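Chitinase (PDB 5GZT) probably hydrolyses the beta-1,4 linkages between N-acetylglucosamine units of chitin and chitodextrins at random internal positions. Local coordinates at residues V31-I36 with F52-L57. Residues are numbered along the deposited sequence; the frame is centred on the assembly and turned at random.
With NA (sodium ion), chain C.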
loop_
_atom_site.group_PDB
_atom_site.type_symbol
_atom_site.label_atom_id
_atom_site.label_comp_id
_atom_site.label_asym_id
_atom_site.label_seq_id
_atom_site.Cartn_x
_atom_site.Cartn_y
_atom_site.Cartn_z
ATOM N N VAL B 31 25.919 -46.233 -38.441
ATOM C CA VAL B 31 25.317 -47.557 -38.656
ATOM C C VAL B 31 23.827 -47.426 -38.517
ATOM O O VAL B 31 23.329 -46.646 -37.673
ATOM C CB VAL B 31 25.846 -48.669 -37.715
ATOM C CG1 VAL B 31 25.604 -50.059 -38.330
ATOM C CG2 VAL B 31 27.332 -48.485 -37.429
ATOM N N GLY B 32 23.129 -48.176 -39.376
ATOM C CA GLY B 32 21.679 -48.237 -39.346
ATOM C C GLY B 32 21.258 -49.138 -38.212
ATOM O O GLY B 32 22.008 -49.302 -37.233
ATOM N N GLU B 33 20.063 -49.718 -38.357
ATOM C CA GLU B 33 19.493 -50.602 -37.366
ATOM C C GLU B 33 20.243 -51.928 -37.428
ATOM O O GLU B 33 20.289 -52.550 -38.498
ATOM C CB GLU B 33 17.965 -50.832 -37.619
ATOM C CG GLU B 33 17.298 -51.939 -36.771
ATOM C CD GLU B 33 15.781 -52.097 -36.977
ATOM O OE1 GLU B 33 15.130 -51.061 -37.124
ATOM O OE2 GLU B 33 15.248 -53.239 -36.961
ATOM N N VAL B 34 20.742 -52.391 -36.274
ATOM C CA VAL B 34 21.302 -53.745 -36.151
ATOM C C VAL B 34 20.253 -54.785 -35.706
ATOM O O VAL B 34 19.692 -54.688 -34.601
ATOM C CB VAL B 34 22.473 -53.761 -35.121
ATOM C CG1 VAL B 34 23.182 -55.109 -35.135
ATOM C CG2 VAL B 34 23.428 -52.587 -35.330
ATOM N N ILE B 35 20.023 -55.815 -36.506
ATOM C CA ILE B 35 19.041 -56.831 -36.209
ATOM C C ILE B 35 19.835 -58.037 -35.868
ATOM O O ILE B 35 20.594 -58.530 -36.715
ATOM C CB ILE B 35 18.132 -57.198 -37.452
ATOM C CG1 ILE B 35 17.170 -56.073 -37.805
ATOM C CG2 ILE B 35 17.328 -58.457 -37.189
ATOM C CD1 ILE B 35 17.817 -55.001 -38.635
ATOM N N ILE B 36 19.609 -58.568 -34.675
ATOM C CA ILE B 36 20.409 -59.647 -34.121
ATOM C C ILE B 36 19.669 -60.964 -34.128
ATOM O O ILE B 36 18.656 -61.158 -33.410
ATOM C CB ILE B 36 20.949 -59.306 -32.698
ATOM C CG1 ILE B 36 21.753 -58.003 -32.775
ATOM C CG2 ILE B 36 21.776 -60.449 -32.170
ATOM C CD1 ILE B 36 22.450 -57.591 -31.504
ATOM N N PHE B 52 26.211 -46.711 -33.902
ATOM C CA PHE B 52 25.004 -47.531 -33.793
ATOM C C PHE B 52 23.881 -46.726 -33.201
ATOM O O PHE B 52 24.109 -45.767 -32.450
ATOM C CB PHE B 52 25.186 -48.759 -32.937
ATOM C CG PHE B 52 26.270 -49.641 -33.385
ATOM C CD1 PHE B 52 26.068 -50.543 -34.407
ATOM C CD2 PHE B 52 27.506 -49.592 -32.744
ATOM C CE1 PHE B 52 27.085 -51.402 -34.812
ATOM C CE2 PHE B 52 28.549 -50.438 -33.129
ATOM C CZ PHE B 52 28.336 -51.358 -34.161
ATOM N N GLU B 53 22.647 -47.127 -33.532
ATOM C CA GLU B 53 21.475 -46.504 -32.876
ATOM C C GLU B 53 20.455 -47.527 -32.378
ATOM O O GLU B 53 20.445 -47.838 -31.184
ATOM C CB GLU B 53 20.887 -45.401 -33.766
ATOM C CG GLU B 53 21.758 -44.143 -33.717
ATOM C CD GLU B 53 21.176 -42.968 -34.441
ATOM O OE1 GLU B 53 20.825 -43.150 -35.604
ATOM O OE2 GLU B 53 21.113 -41.882 -33.847
ATOM N N LYS B 54 19.634 -48.042 -33.274
ATOM C CA LYS B 54 18.634 -49.011 -32.933
ATOM C C LYS B 54 19.211 -50.440 -33.043
ATOM O O LYS B 54 19.958 -50.800 -33.984
ATOM C CB LYS B 54 17.352 -48.804 -33.783
ATOM C CG LYS B 54 16.197 -49.796 -33.482
ATOM C CD LYS B 54 14.820 -49.403 -34.062
ATOM C CE LYS B 54 13.888 -50.613 -34.310
ATOM N NZ LYS B 54 13.352 -51.290 -33.100
ATOM N N VAL B 55 18.848 -51.261 -32.062
ATOM C CA VAL B 55 19.243 -52.636 -32.014
ATOM C C VAL B 55 18.038 -53.461 -31.594
ATOM O O VAL B 55 17.342 -53.066 -30.636
ATOM C CB VAL B 55 20.371 -52.836 -30.955
ATOM C CG1 VAL B 55 20.813 -54.277 -30.929
ATOM C CG2 VAL B 55 21.546 -51.906 -31.206
ATOM N N VAL B 56 17.835 -54.612 -32.239
ATOM C CA VAL B 56 16.711 -55.484 -31.957
ATOM C C VAL B 56 17.261 -56.865 -31.921
ATOM O O VAL B 56 17.924 -57.243 -32.881
ATOM C CB VAL B 56 15.617 -55.511 -33.110
ATOM C CG1 VAL B 56 14.402 -56.342 -32.665
ATOM C CG2 VAL B 56 15.194 -54.129 -33.559
ATOM N N LEU B 57 16.947 -57.645 -30.880
ATOM C CA LEU B 57 17.256 -59.060 -30.793
ATOM C C LEU B 57 15.990 -59.740 -31.262
ATOM O O LEU B 57 14.942 -59.589 -30.602
ATOM C CB LEU B 57 17.596 -59.493 -29.338
ATOM C CG LEU B 57 18.996 -59.021 -28.877
ATOM C CD1 LEU B 57 19.097 -57.520 -28.929
ATOM C CD2 LEU B 57 19.309 -59.568 -27.506
HETATM NA NA NA C . 25.736 -44.528 -31.091
HETATM O O HOH W 1 21.146 -45.401 -37.071
#
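The carbonyl oxygen of V34 is gripped twice by the neighbouring strand: V56 N donates a hydrogen bond to V34 O at 3.0 Å, and the CA-H of V55 adds a weaker contact. I36 N to V56 O (2.8 Å) and V34 N to K54 O (2.9 Å) continue the parallel pairing. Strands 34-36 and 55-57 are neighbours in one parallel sheet of a beta-solenoid, where successive coils stack and a second parallel sheet lies opposite. On the inward face, V34, F52 and V55 reach L42 of that second sheet, and I36 CD1 packs on V55 CG1. The F52 ring, with CG anti to the carbonyl carbon (chi1 -57°), takes V31 CG2 over one face as a CH-pi contact, 4.2 Å from the ring centroid. V34 CG2 approaches F52 CD1 obliquely at 3.5 Å. F52 O binds the sodium ion at 2.5 Å, together with E44, T50 and S72. On the other face, E33 and K54 run side by side; E33 OE1 touches K54 CE at 3.1 Å, while chi4 (70°) leaves K54 NZ 4.4 Å from E33 OE1, too far for a salt bridge. An alanine at E33 would probably leave K54 without this nearby negative charge and uncover V56 CG2, which E33 OE2 now meets. A water donates to both V31 O and E53 OE1, bridging the two segments.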